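Local coordinates for protein glucose-6-phosphate 1-dehydrogenase (Kluyveromyces lactis, PDB 7E6I) that oxidises D-glucose 6-phosphate with NADP(+) to 6-phospho-D-glucono-1,5-lactone, probably as the rate-limiting first step of the oxidative pentose-phosphate pathway, at residues A[1-5]-A[145-149]; A[27-32]-A[415-420]; A[38-44]-A[80-85]; A[193-198]-A[252-258]. All blocks are in the same frame, centred on the assembly; numbering follows the deposited sequence.

Interaction 1 (A[1-5]-A[145-149]); sequences MATQF and GIQRV
The N-terminal residues 1-5 run as an extended, irregular strip (phi -74° to -98° and psi 117° to 143° over Thr3-Phe5) past strand residues 146-149. The backbones stay apart, Thr3 CA and Ile146 CA being 8.5 Å from each other, so the gap is bridged by side chains. Arg148, at the strand's phi/psi of -131°/137°, spans it almost fully extended: chi1 is m (-68°), chi2 and chi3 are t. Its NH2 donates to Thr3 O at 2.5 Å with an N-H...O angle of 167°, an acceptor lying near the guanidinium plane. Phe5, chi1 m (-74°) and chi2 10°, slides its ring flat over one guanidinium face: the planes meet at 10°, the centres are 4.0 Å apart, and Arg148 CZ stands 27° off the ring normal, a stacked cation-pi pair. At the ring edge Phe5 CZ touches Ile146 CG1 at 3.5 Å; Ile146 is t at chi1 and p at chi2. His117 also stacks with Phe5, and both Ile146 and Arg148 pair through the backbone with strand 117-122. The N-terminal strip is thereby held beside the parallel sheet of a Rossmann-type dinucleotide-binding domain.

Interaction 2 (A[27-32]-A[415-420]); sequences PALFGL and YESLIR
Helix segments 27-32 and 415-420 cross at -74°, their axes 8.6 Å apart at closest approach. Ala28 sits at the crossing, its CA 4.7 Å from Glu416 CA; so small a side chain permits this approach. Its CB is the bump that enters a hollow between Tyr415, Glu416 and Ile419, with CB 3.8 Å from Tyr415 CB, 3.6 Å from Glu416 CG and 4.1 Å from Ile419 CD1. In return Glu416 (chi1 m, chi2 t) sets CG 3.3 Å from Ala28 O, and its OE1 comes 3.8 Å from Gly31 CA, a position where any CB would clash. Leu32 (m, t) plugs the next gap: CD1 is 3.6 Å from Glu416 O and 3.8 Å from Ile419 CG2, while CD2 meets Arg420 CB at 3.8 Å. The NAD-binding and C-terminal regions are thus joined here by mainly apolar packing, without a hydrogen bond between the segments; the Glu416 arm lies along it, its OE2 accepting from Glu413 N just before the helix.

Interaction 3 (A[38-44]-A[80-85]); sequences LNPTTKI and FLSMVS
Ile44, Phe80 and Val84 form the apolar centre. Ile44 (chi1 m, chi2 t) puts CD1 3.4 Å from Phe80 CE1, and its CB lies 3.8 Å from Val84 CG2; Phe80, with chi1 t and chi2 73°, also takes Leu38 CD2 at its ring edge, 4.4 Å from CE1. Phe26 and Leu29 of helix 19-34 close over this cluster. Outward lies Met83, just before strand 84-88: with chi1 at -28°, chi2 t and chi3 p, its CE is directed among the carbonyls of the opposing loop, 3.0 Å from Pro40 O and 3.2 Å from Thr42 O. That loop is a type I turn, Asn39 to Thr42, in which Asn39 OD1 accepts from Thr41 N at 2.8 Å (an Asx turn) and Thr42 OG1 donates to Asn39 O at 2.8 Å. Beyond it the chains become parallel strands, Ile44 bridging Val84 with CA atoms 4.7 Å apart. Ile44 N donates to Met83 O (3.2 Å, 155°) and Ser85 N to Ile44 O (2.9 Å, 150°). At the polar edge Lys43 NZ comes 3.4 Å from Ser85 OG. Neighbouring parallel strands 43-48 and 84-88, linked through intervening helices, make a beta-alpha-beta crossover of the Rossmann-type sheet. Its pairing here is made by main-chain bonds to Ile44 N and O, while the Ile44, Val84 and Phe80 side chains meet by apolar contact.

Interaction 4 (A[193-198]-A[252-258]); sequences LLLMRF and LLTMERP
Within the C-terminal domain of the glucose-6-phosphate dehydrogenase fold, the short helix 193-198 packs on the end of helix 236-254, Met255 being the first residue to leave helical phi/psi (-65°/163°). The CA atoms of Leu194 and Leu252 are 6.6 Å apart. Among the hydrogen bonds, Arg197 (chi1 p, chi2 t, chi3 m) gives NH1 to Leu252 O in the last helical turn at 2.9 Å and to Met255 O just after it at 3.0 Å, and NH2 to Met255 O at 2.8 Å; these acceptors lie near the guanidinium plane, while Leu253 O, taken by Trp207, sits over its face. The apolar part joins Leu193 and Leu194 to Leu252, Leu253 and Met255: Leu193 CD1 meets Leu252 CB at 4.2 Å and Leu253 CD2 at 4.3 Å, and Leu194 (m, t) places CD2 3.9 Å from Met255 SD. Ile348 of strand 345-352 touches both Leu193 and Leu253, tying the pair to the mixed sheet. The aromatic part is Phe198 (chi1 m, chi2 -60°), over whose face Arg257 CB makes a CH-pi contact, 3.9 Å from the ring centroid and 23° off its normal. Arg257 then bends (chi3 m) so that its NH2 donates to Phe198 O at 3.2 Å.

Interactions 1 and 3 both reach the parallel six-stranded sheet of the NAD-binding region, their centres about 18 Å apart; interaction 3 is nested along the chain within the loop closed by interaction 1. Interactions 2 and 3, with centres about 13 Å apart, touch: Leu29 O lies 3.6 Å from Leu38 CD2, and helix 19-34 leads on to strand 43-48. The segments of interaction 2 alternate with those of interaction 1, and its 415-420 side belongs to the C-terminal region, with Tyr415 about 7 Å, side chain to ligand, from bound glucose 6-phosphate. Interaction 4 lies within the C-terminal domain, its centre about 37 Å from that of interaction 3. The coenzyme-binding fold and the domain holding the mixed sheet thus meet through interaction 2 near the substrate.

Interaction 1 (A[1-5]-A[145-149])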
loop_
_atom_site.group_PDB
_atom_site.type_symbol
_atom_site.label_atom_id
_atom_site.label_comp_id
_atom_site.label_asym_id
_atom_site.label_seq_id
_atom_site.Cartn_x
_atom_site.Cartn_y
_atom_site.Cartn_z
ATOM N N MET A 1 1.197 12.019 20.960
ATOM C CA MET A 1 0.390 12.948 21.752
ATOM C C MET A 1 -1.089 12.572 21.595
ATOM O O MET A 1 -1.956 13.056 22.331
ATOM C CB MET A 1 0.674 14.394 21.326
ATOM C CG MET A 1 -0.138 15.458 22.023
ATOM S SD MET A 1 0.245 17.089 21.349
ATOM C CE MET A 1 0.963 17.933 22.775
ATOM N N ALA A 2 -1.366 11.688 20.640
ATOM C CA ALA A 2 -2.636 10.979 20.628
ATOM C C ALA A 2 -2.631 9.895 21.703
ATOM O O ALA A 2 -1.582 9.389 22.114
ATOM C CB ALA A 2 -2.913 10.354 19.259
ATOM N N THR A 3 -3.824 9.543 22.164
ATOM C CA THR A 3 -3.943 8.571 23.238
ATOM C C THR A 3 -3.656 7.164 22.736
ATOM O O THR A 3 -4.208 6.731 21.718
ATOM C CB THR A 3 -5.341 8.650 23.838
ATOM O OG1 THR A 3 -5.655 10.021 24.124
ATOM C CG2 THR A 3 -5.420 7.818 25.110
ATOM N N GLN A 4 -2.799 6.440 23.451
ATOM C CA GLN A 4 -2.483 5.071 23.073
ATOM C C GLN A 4 -3.472 4.094 23.702
ATOM O O GLN A 4 -3.949 4.294 24.820
ATOM C CB GLN A 4 -1.057 4.719 23.474
ATOM C CG GLN A 4 -0.010 5.605 22.779
ATOM C CD GLN A 4 1.414 5.162 23.074
ATOM O OE1 GLN A 4 1.638 4.250 23.878
ATOM N NE2 GLN A 4 2.382 5.810 22.437
ATOM N N PHE A 5 -3.806 3.053 22.944
ATOM C CA PHE A 5 -4.750 2.018 23.349
ATOM C C PHE A 5 -3.938 0.840 23.874
ATOM O O PHE A 5 -3.175 0.227 23.117
ATOM C CB PHE A 5 -5.619 1.555 22.173
ATOM C CG PHE A 5 -6.699 2.532 21.748
ATOM C CD1 PHE A 5 -6.747 3.826 22.248
ATOM C CD2 PHE A 5 -7.667 2.140 20.809
ATOM C CE1 PHE A 5 -7.737 4.718 21.826
ATOM C CE2 PHE A 5 -8.673 3.021 20.376
ATOM C CZ PHE A 5 -8.706 4.313 20.884
ATOM N N GLY A 145 -15.479 8.598 25.340
ATOM C CA GLY A 145 -14.390 7.678 25.087
ATOM C C GLY A 145 -13.740 8.086 23.784
ATOM O O GLY A 145 -14.070 9.143 23.239
ATOM N N ILE A 146 -12.828 7.277 23.263
ATOM C CA ILE A 146 -12.268 7.522 21.941
ATOM C C ILE A 146 -12.471 6.272 21.087
ATOM O O ILE A 146 -12.204 5.151 21.538
ATOM C CB ILE A 146 -10.784 7.949 22.021
ATOM C CG1 ILE A 146 -10.023 7.597 20.739
ATOM C CG2 ILE A 146 -10.109 7.414 23.280
ATOM C CD1 ILE A 146 -10.283 8.586 19.582
ATOM N N GLN A 147 -12.991 6.464 19.877
ATOM C CA GLN A 147 -13.194 5.383 18.921
ATOM C C GLN A 147 -12.452 5.692 17.626
ATOM O O GLN A 147 -12.388 6.847 17.190
ATOM C CB GLN A 147 -14.685 5.156 18.613
ATOM C CG GLN A 147 -15.456 6.434 18.396
ATOM C CD GLN A 147 -16.204 6.859 19.659
ATOM O OE1 GLN A 147 -16.881 6.048 20.289
ATOM N NE2 GLN A 147 -16.057 8.127 20.047
ATOM N N ARG A 148 -11.901 4.649 17.015
ATOM C CA ARG A 148 -11.176 4.750 15.761
ATOM C C ARG A 148 -11.692 3.677 14.814
ATOM O O ARG A 148 -11.908 2.533 15.224
ATOM C CB ARG A 148 -9.669 4.579 15.985
ATOM C CG ARG A 148 -9.028 5.718 16.756
ATOM C CD ARG A 148 -7.602 5.392 17.186
ATOM N NE ARG A 148 -7.067 6.426 18.066
ATOM C CZ ARG A 148 -6.140 6.218 18.997
ATOM N NH1 ARG A 148 -5.626 5.005 19.181
ATOM N NH2 ARG A 148 -5.728 7.234 19.746
ATOM N N VAL A 149 -11.903 4.029 13.551
ATOM C CA VAL A 149 -12.347 3.043 12.576
ATOM C C VAL A 149 -11.312 2.945 11.459
ATOM O O VAL A 149 -10.818 3.962 10.962
ATOM C CB VAL A 149 -13.765 3.340 12.042
ATOM C CG1 VAL A 149 -14.240 4.739 12.428
ATOM C CG2 VAL A 149 -13.856 3.097 10.538
#

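Interaction 2 (A[27-32]-A[415-420])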
loop_
_atom_site.group_PDB
_atom_site.type_symbol
_atom_site.label_atom_id
_atom_site.label_comp_id
_atom_site.label_asym_id
_atom_site.label_seq_id
_atom_site.Cartn_x
_atom_site.Cartn_y
_atom_site.Cartn_z
ATOM N N PRO A 27 -4.986 -12.919 11.612
ATOM C CA PRO A 27 -3.565 -13.290 11.688
ATOM C C PRO A 27 -2.665 -12.133 12.104
ATOM O O PRO A 27 -1.685 -12.348 12.832
ATOM C CB PRO A 27 -3.263 -13.798 10.272
ATOM C CG PRO A 27 -4.568 -14.321 9.789
ATOM C CD PRO A 27 -5.592 -13.378 10.348
ATOM N N ALA A 28 -2.983 -10.902 11.684
ATOM C CA ALA A 28 -2.166 -9.765 12.094
ATOM C C ALA A 28 -2.348 -9.469 13.574
ATOM O O ALA A 28 -1.378 -9.161 14.278
ATOM C CB ALA A 28 -2.501 -8.525 11.259
ATOM N N LEU A 29 -3.590 -9.527 14.057
ATOM C CA LEU A 29 -3.828 -9.345 15.483
ATOM C C LEU A 29 -3.050 -10.368 16.293
ATOM O O LEU A 29 -2.510 -10.046 17.356
ATOM C CB LEU A 29 -5.315 -9.459 15.796
ATOM C CG LEU A 29 -6.131 -8.195 15.599
ATOM C CD1 LEU A 29 -7.611 -8.499 15.777
ATOM C CD2 LEU A 29 -5.673 -7.163 16.588
ATOM N N PHE A 30 -2.971 -11.604 15.799
ATOM C CA PHE A 30 -2.252 -12.635 16.534
ATOM C C PHE A 30 -0.757 -12.348 16.556
ATOM O O PHE A 30 -0.117 -12.425 17.611
ATOM C CB PHE A 30 -2.518 -14.010 15.930
ATOM C CG PHE A 30 -1.619 -15.074 16.475
ATOM C CD1 PHE A 30 -1.618 -15.363 17.839
ATOM C CD2 PHE A 30 -0.745 -15.757 15.641
ATOM C CE1 PHE A 30 -0.776 -16.334 18.358
ATOM C CE2 PHE A 30 0.098 -16.724 16.148
ATOM C CZ PHE A 30 0.083 -17.017 17.512
ATOM N N GLY A 31 -0.185 -12.019 15.396
ATOM C CA GLY A 31 1.231 -11.691 15.342
ATOM C C GLY A 31 1.613 -10.610 16.330
ATOM O O GLY A 31 2.617 -10.724 17.030
ATOM N N LEU A 32 0.813 -9.549 16.402
ATOM C CA LEU A 32 1.036 -8.523 17.410
ATOM C C LEU A 32 0.983 -9.118 18.812
ATOM O O LEU A 32 1.804 -8.768 19.674
ATOM C CB LEU A 32 -0.004 -7.417 17.258
ATOM C CG LEU A 32 0.250 -6.346 16.200
ATOM C CD1 LEU A 32 -1.001 -5.493 15.997
ATOM C CD2 LEU A 32 1.403 -5.482 16.617
ATOM N N TYR A 415 -0.032 -5.450 7.743
ATOM C CA TYR A 415 -1.215 -5.239 8.563
ATOM C C TYR A 415 -0.893 -5.255 10.044
ATOM O O TYR A 415 -1.559 -4.562 10.821
ATOM C CB TYR A 415 -2.264 -6.291 8.249
ATOM C CG TYR A 415 -2.911 -6.046 6.936
ATOM C CD1 TYR A 415 -3.709 -4.929 6.739
ATOM C CD2 TYR A 415 -2.725 -6.926 5.884
ATOM C CE1 TYR A 415 -4.304 -4.691 5.530
ATOM C CE2 TYR A 415 -3.317 -6.701 4.665
ATOM C CZ TYR A 415 -4.109 -5.586 4.494
ATOM O OH TYR A 415 -4.704 -5.367 3.274
ATOM N N GLU A 416 0.101 -6.040 10.461
ATOM C CA GLU A 416 0.540 -5.985 11.852
ATOM C C GLU A 416 1.059 -4.597 12.195
ATOM O O GLU A 416 0.629 -3.984 13.179
ATOM C CB GLU A 416 1.601 -7.053 12.113
ATOM C CG GLU A 416 1.004 -8.461 12.139
ATOM C CD GLU A 416 1.981 -9.572 11.766
ATOM O OE1 GLU A 416 1.539 -10.747 11.718
ATOM O OE2 GLU A 416 3.174 -9.281 11.527
ATOM N N SER A 417 1.967 -4.075 11.375
ATOM C CA SER A 417 2.497 -2.739 11.603
ATOM C C SER A 417 1.381 -1.705 11.622
ATOM O O SER A 417 1.380 -0.788 12.457
ATOM C CB SER A 417 3.527 -2.413 10.517
ATOM O OG SER A 417 3.921 -1.049 10.545
ATOM N N LEU A 418 0.407 -1.855 10.721
ATOM C CA LEU A 418 -0.597 -0.815 10.542
ATOM C C LEU A 418 -1.607 -0.812 11.682
ATOM O O LEU A 418 -2.010 0.257 12.157
ATOM C CB LEU A 418 -1.292 -0.995 9.195
ATOM C CG LEU A 418 -0.485 -0.458 8.012
ATOM C CD1 LEU A 418 -1.129 -0.828 6.685
ATOM C CD2 LEU A 418 -0.303 1.042 8.132
ATOM N N ILE A 419 -2.040 -1.992 12.127
ATOM C CA ILE A 419 -2.967 -2.056 13.252
ATOM C C ILE A 419 -2.309 -1.497 14.505
ATOM O O ILE A 419 -2.912 -0.706 15.248
ATOM C CB ILE A 419 -3.453 -3.504 13.461
ATOM C CG1 ILE A 419 -4.446 -3.889 12.367
ATOM C CG2 ILE A 419 -4.087 -3.664 14.834
ATOM C CD1 ILE A 419 -4.790 -5.356 12.349
ATOM N N ARG A 420 -1.061 -1.899 14.757
ATOM C CA ARG A 420 -0.276 -1.285 15.820
ATOM C C ARG A 420 -0.345 0.236 15.760
ATOM O O ARG A 420 -0.680 0.894 16.756
ATOM C CB ARG A 420 1.171 -1.749 15.729
ATOM C CG ARG A 420 2.038 -1.166 16.827
ATOM C CD ARG A 420 1.755 -1.890 18.108
ATOM N NE ARG A 420 2.074 -1.144 19.327
ATOM C CZ ARG A 420 3.289 -0.732 19.681
ATOM N NH1 ARG A 420 4.348 -0.963 18.905
ATOM N NH2 ARG A 420 3.440 -0.078 20.824
#

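Interaction 3 (A[38-44]-A[80-85])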
loop_
_atom_site.group_PDB
_atom_site.type_symbol
_atom_site.label_atom_id
_atom_site.label_comp_id
_atom_site.label_asym_id
_atom_site.label_seq_id
_atom_site.Cartn_x
_atom_site.Cartn_y
_atom_site.Cartn_z
ATOM N N LEU A 38 0.258 -6.858 21.767
ATOM C CA LEU A 38 -1.180 -6.751 21.983
ATOM C C LEU A 38 -1.468 -7.092 23.438
ATOM O O LEU A 38 -1.174 -8.207 23.889
ATOM C CB LEU A 38 -1.968 -7.669 21.038
ATOM C CG LEU A 38 -3.465 -7.357 20.936
ATOM C CD1 LEU A 38 -3.720 -5.934 20.468
ATOM C CD2 LEU A 38 -4.140 -8.345 20.014
ATOM N N ASN A 39 -2.034 -6.131 24.163
ATOM C CA ASN A 39 -2.291 -6.310 25.584
ATOM C C ASN A 39 -3.258 -7.472 25.804
ATOM O O ASN A 39 -4.260 -7.590 25.086
ATOM C CB ASN A 39 -2.864 -5.020 26.167
ATOM C CG ASN A 39 -2.971 -5.049 27.670
ATOM O OD1 ASN A 39 -3.553 -5.961 28.248
ATOM N ND2 ASN A 39 -2.426 -4.029 28.315
ATOM N N PRO A 40 -2.995 -8.343 26.787
ATOM C CA PRO A 40 -3.871 -9.508 27.002
ATOM C C PRO A 40 -5.263 -9.158 27.492
ATOM O O PRO A 40 -6.149 -10.016 27.421
ATOM C CB PRO A 40 -3.111 -10.334 28.048
ATOM C CG PRO A 40 -1.690 -9.861 27.953
ATOM C CD PRO A 40 -1.800 -8.399 27.643
ATOM N N THR A 41 -5.491 -7.937 27.981
ATOM C CA THR A 41 -6.822 -7.501 28.379
ATOM C C THR A 41 -7.644 -6.961 27.221
ATOM O O THR A 41 -8.612 -6.227 27.450
ATOM C CB THR A 41 -6.720 -6.437 29.471
ATOM O OG1 THR A 41 -6.358 -5.183 28.885
ATOM C CG2 THR A 41 -5.684 -6.844 30.489
ATOM N N THR A 42 -7.286 -7.306 25.991
ATOM C CA THR A 42 -7.942 -6.771 24.811
ATOM C C THR A 42 -9.113 -7.668 24.452
ATOM O O THR A 42 -8.948 -8.887 24.343
ATOM C CB THR A 42 -6.966 -6.708 23.633
ATOM O OG1 THR A 42 -5.944 -5.734 23.894
ATOM C CG2 THR A 42 -7.697 -6.343 22.344
ATOM N N LYS A 43 -10.289 -7.078 24.247
ATOM C CA LYS A 43 -11.449 -7.858 23.828
ATOM C C LYS A 43 -11.590 -7.808 22.308
ATOM O O LYS A 43 -11.841 -6.745 21.734
ATOM C CB LYS A 43 -12.728 -7.370 24.511
ATOM C CG LYS A 43 -13.889 -8.348 24.334
ATOM C CD LYS A 43 -14.918 -8.264 25.459
ATOM C CE LYS A 43 -15.956 -9.367 25.335
ATOM N NZ LYS A 43 -15.630 -10.283 24.199
ATOM N N ILE A 44 -11.448 -8.960 21.660
ATOM C CA ILE A 44 -11.542 -9.059 20.209
ATOM C C ILE A 44 -12.892 -9.661 19.845
ATOM O O ILE A 44 -13.192 -10.802 20.219
ATOM C CB ILE A 44 -10.391 -9.891 19.629
ATOM C CG1 ILE A 44 -9.060 -9.370 20.163
ATOM C CG2 ILE A 44 -10.389 -9.801 18.135
ATOM C CD1 ILE A 44 -7.866 -10.035 19.552
ATOM N N PHE A 80 -4.592 -16.522 22.477
ATOM C CA PHE A 80 -5.186 -15.509 21.611
ATOM C C PHE A 80 -6.632 -15.853 21.258
ATOM O O PHE A 80 -7.528 -15.006 21.372
ATOM C CB PHE A 80 -4.338 -15.366 20.349
ATOM C CG PHE A 80 -4.927 -14.454 19.322
ATOM C CD1 PHE A 80 -4.920 -13.081 19.511
ATOM C CD2 PHE A 80 -5.492 -14.968 18.165
ATOM C CE1 PHE A 80 -5.462 -12.238 18.567
ATOM C CE2 PHE A 80 -6.035 -14.124 17.215
ATOM C CZ PHE A 80 -6.021 -12.759 17.415
ATOM N N LEU A 81 -6.873 -17.092 20.811
ATOM C CA LEU A 81 -8.223 -17.499 20.431
ATOM C C LEU A 81 -9.206 -17.282 21.572
ATOM O O LEU A 81 -10.361 -16.907 21.347
ATOM C CB LEU A 81 -8.223 -18.963 19.985
ATOM C CG LEU A 81 -7.426 -19.248 18.707
ATOM C CD1 LEU A 81 -7.749 -20.617 18.126
ATOM C CD2 LEU A 81 -7.710 -18.177 17.682
ATOM N N SER A 82 -8.755 -17.480 22.809
ATOM C CA SER A 82 -9.626 -17.277 23.958
ATOM C C SER A 82 -10.022 -15.818 24.148
ATOM O O SER A 82 -11.008 -15.547 24.838
ATOM C CB SER A 82 -8.949 -17.797 25.225
ATOM O OG SER A 82 -8.360 -16.733 25.948
ATOM N N MET A 83 -9.284 -14.871 23.570
ATOM C CA MET A 83 -9.681 -13.466 23.611
ATOM C C MET A 83 -10.667 -13.097 22.513
ATOM O O MET A 83 -11.224 -11.995 22.542
ATOM C CB MET A 83 -8.447 -12.568 23.512
ATOM C CG MET A 83 -7.198 -13.222 24.046
ATOM S SD MET A 83 -5.708 -12.226 23.812
ATOM C CE MET A 83 -6.229 -10.644 24.443
ATOM N N VAL A 84 -10.900 -13.993 21.565
ATOM C CA VAL A 84 -11.723 -13.732 20.393
ATOM C C VAL A 84 -13.109 -14.304 20.629
ATOM O O VAL A 84 -13.253 -15.430 21.124
ATOM C CB VAL A 84 -11.082 -14.355 19.142
ATOM C CG1 VAL A 84 -12.085 -14.448 18.026
ATOM C CG2 VAL A 84 -9.867 -13.560 18.729
ATOM N N SER A 85 -14.133 -13.532 20.276
ATOM C CA SER A 85 -15.519 -13.964 20.362
ATOM C C SER A 85 -16.259 -13.458 19.131
ATOM O O SER A 85 -15.710 -12.695 18.332
ATOM C CB SER A 85 -16.176 -13.466 21.651
ATOM O OG SER A 85 -16.611 -12.130 21.509
#

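Interaction 4 (A[193-198]-A[252-258])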
loop_
_atom_site.group_PDB
_atom_site.type_symbol
_atom_site.label_atom_id
_atom_site.label_comp_id
_atom_site.label_asym_id
_atom_site.label_seq_id
_atom_site.Cartn_x
_atom_site.Cartn_y
_atom_site.Cartn_z
ATOM N N LEU A 193 11.856 4.805 3.964
ATOM C CA LEU A 193 12.267 5.700 2.886
ATOM C C LEU A 193 12.578 7.106 3.393
ATOM O O LEU A 193 13.557 7.724 2.958
ATOM C CB LEU A 193 11.197 5.758 1.792
ATOM C CG LEU A 193 11.014 4.507 0.926
ATOM C CD1 LEU A 193 9.861 4.693 -0.056
ATOM C CD2 LEU A 193 12.291 4.137 0.195
ATOM N N LEU A 194 11.751 7.644 4.288
ATOM C CA LEU A 194 11.929 9.040 4.681
ATOM C C LEU A 194 13.244 9.243 5.424
ATOM O O LEU A 194 13.989 10.196 5.159
ATOM C CB LEU A 194 10.751 9.494 5.534
ATOM C CG LEU A 194 9.467 9.729 4.744
ATOM C CD1 LEU A 194 8.397 10.312 5.642
ATOM C CD2 LEU A 194 9.739 10.652 3.573
ATOM N N LEU A 195 13.545 8.356 6.363
ATOM C CA LEU A 195 14.757 8.535 7.153
ATOM C C LEU A 195 15.985 8.245 6.312
ATOM O O LEU A 195 17.022 8.896 6.471
ATOM C CB LEU A 195 14.703 7.632 8.380
ATOM C CG LEU A 195 15.694 7.839 9.513
ATOM C CD1 LEU A 195 16.112 9.316 9.671
ATOM C CD2 LEU A 195 15.038 7.284 10.783
ATOM N N MET A 196 15.876 7.264 5.410
ATOM C CA MET A 196 16.955 6.957 4.480
ATOM C C MET A 196 17.377 8.180 3.683
ATOM O O MET A 196 18.572 8.470 3.566
ATOM C CB MET A 196 16.517 5.848 3.538
ATOM C CG MET A 196 17.650 5.113 2.854
ATOM S SD MET A 196 17.041 4.323 1.351
ATOM C CE MET A 196 16.148 5.688 0.603
ATOM N N ARG A 197 16.414 8.915 3.116
ATOM C CA ARG A 197 16.818 10.046 2.283
ATOM C C ARG A 197 17.090 11.295 3.120
ATOM O O ARG A 197 18.123 11.944 2.938
ATOM C CB ARG A 197 15.786 10.328 1.169
ATOM C CG ARG A 197 14.366 10.555 1.619
ATOM C CD ARG A 197 13.371 10.835 0.450
ATOM N NE ARG A 197 13.498 12.203 -0.053
ATOM C CZ ARG A 197 12.484 13.043 -0.250
ATOM N NH1 ARG A 197 11.233 12.662 0.017
ATOM N NH2 ARG A 197 12.722 14.267 -0.731
ATOM N N PHE A 198 16.192 11.647 4.046
ATOM C CA PHE A 198 16.365 12.873 4.824
ATOM C C PHE A 198 17.429 12.748 5.910
ATOM O O PHE A 198 18.003 13.768 6.328
ATOM C CB PHE A 198 15.033 13.304 5.453
ATOM C CG PHE A 198 14.027 13.820 4.454
ATOM C CD1 PHE A 198 14.316 14.916 3.666
ATOM C CD2 PHE A 198 12.792 13.194 4.297
ATOM C CE1 PHE A 198 13.405 15.381 2.749
ATOM C CE2 PHE A 198 11.861 13.663 3.383
ATOM C CZ PHE A 198 12.176 14.764 2.608
ATOM N N LEU A 252 6.368 9.484 -1.122
ATOM C CA LEU A 252 7.410 9.436 -0.108
ATOM C C LEU A 252 8.782 9.784 -0.679
ATOM O O LEU A 252 9.638 10.286 0.055
ATOM C CB LEU A 252 7.429 8.058 0.525
ATOM C CG LEU A 252 6.140 7.730 1.272
ATOM C CD1 LEU A 252 6.057 6.239 1.611
ATOM C CD2 LEU A 252 6.054 8.599 2.531
ATOM N N LEU A 253 9.022 9.515 -1.972
ATOM C CA LEU A 253 10.317 9.801 -2.586
ATOM C C LEU A 253 10.468 11.246 -3.026
ATOM O O LEU A 253 11.603 11.707 -3.216
ATOM C CB LEU A 253 10.537 8.918 -3.814
ATOM C CG LEU A 253 10.640 7.414 -3.591
ATOM C CD1 LEU A 253 10.445 6.671 -4.931
ATOM C CD2 LEU A 253 11.964 7.038 -2.934
ATOM N N THR A 254 9.359 11.967 -3.222
ATOM C CA THR A 254 9.426 13.307 -3.789
ATOM C C THR A 254 9.007 14.413 -2.827
ATOM O O THR A 254 9.283 15.584 -3.114
ATOM C CB THR A 254 8.556 13.403 -5.058
ATOM O OG1 THR A 254 7.208 13.040 -4.740
ATOM C CG2 THR A 254 9.060 12.482 -6.167
ATOM N N MET A 255 8.340 14.092 -1.713
ATOM C CA MET A 255 7.880 15.162 -0.834
ATOM C C MET A 255 9.054 15.906 -0.222
ATOM O O MET A 255 10.185 15.413 -0.191
ATOM C CB MET A 255 7.017 14.628 0.306
ATOM C CG MET A 255 7.772 13.740 1.288
ATOM S SD MET A 255 6.699 12.802 2.381
ATOM C CE MET A 255 6.987 13.717 3.908
ATOM N N GLU A 256 8.769 17.099 0.292
ATOM C CA GLU A 256 9.732 17.814 1.123
ATOM C C GLU A 256 9.701 17.274 2.550
ATOM O O GLU A 256 8.832 16.476 2.931
ATOM C CB GLU A 256 9.448 19.313 1.146
ATOM C CG GLU A 256 9.409 19.973 -0.229
ATOM C CD GLU A 256 10.769 19.991 -0.923
ATOM O OE1 GLU A 256 11.800 20.243 -0.243
ATOM O OE2 GLU A 256 10.805 19.761 -2.153
ATOM N N ARG A 257 10.664 17.731 3.344
ATOM C CA ARG A 257 10.844 17.213 4.694
ATOM C C ARG A 257 9.721 17.721 5.591
ATOM O O ARG A 257 9.420 18.915 5.581
ATOM C CB ARG A 257 12.211 17.640 5.246
ATOM C CG ARG A 257 12.468 17.299 6.720
ATOM C CD ARG A 257 13.616 18.137 7.315
ATOM N NE ARG A 257 14.844 17.890 6.574
ATOM C CZ ARG A 257 15.745 16.962 6.900
ATOM N NH1 ARG A 257 15.563 16.214 7.993
ATOM N NH2 ARG A 257 16.833 16.785 6.141
ATOM N N PRO A 258 9.069 16.861 6.353
ATOM C CA PRO A 258 8.078 17.361 7.315
ATOM C C PRO A 258 8.752 18.294 8.312
ATOM O O PRO A 258 9.843 18.013 8.817
ATOM C CB PRO A 258 7.527 16.091 7.977
ATOM C CG PRO A 258 8.117 14.913 7.240
ATOM C CD PRO A 258 9.194 15.391 6.326
#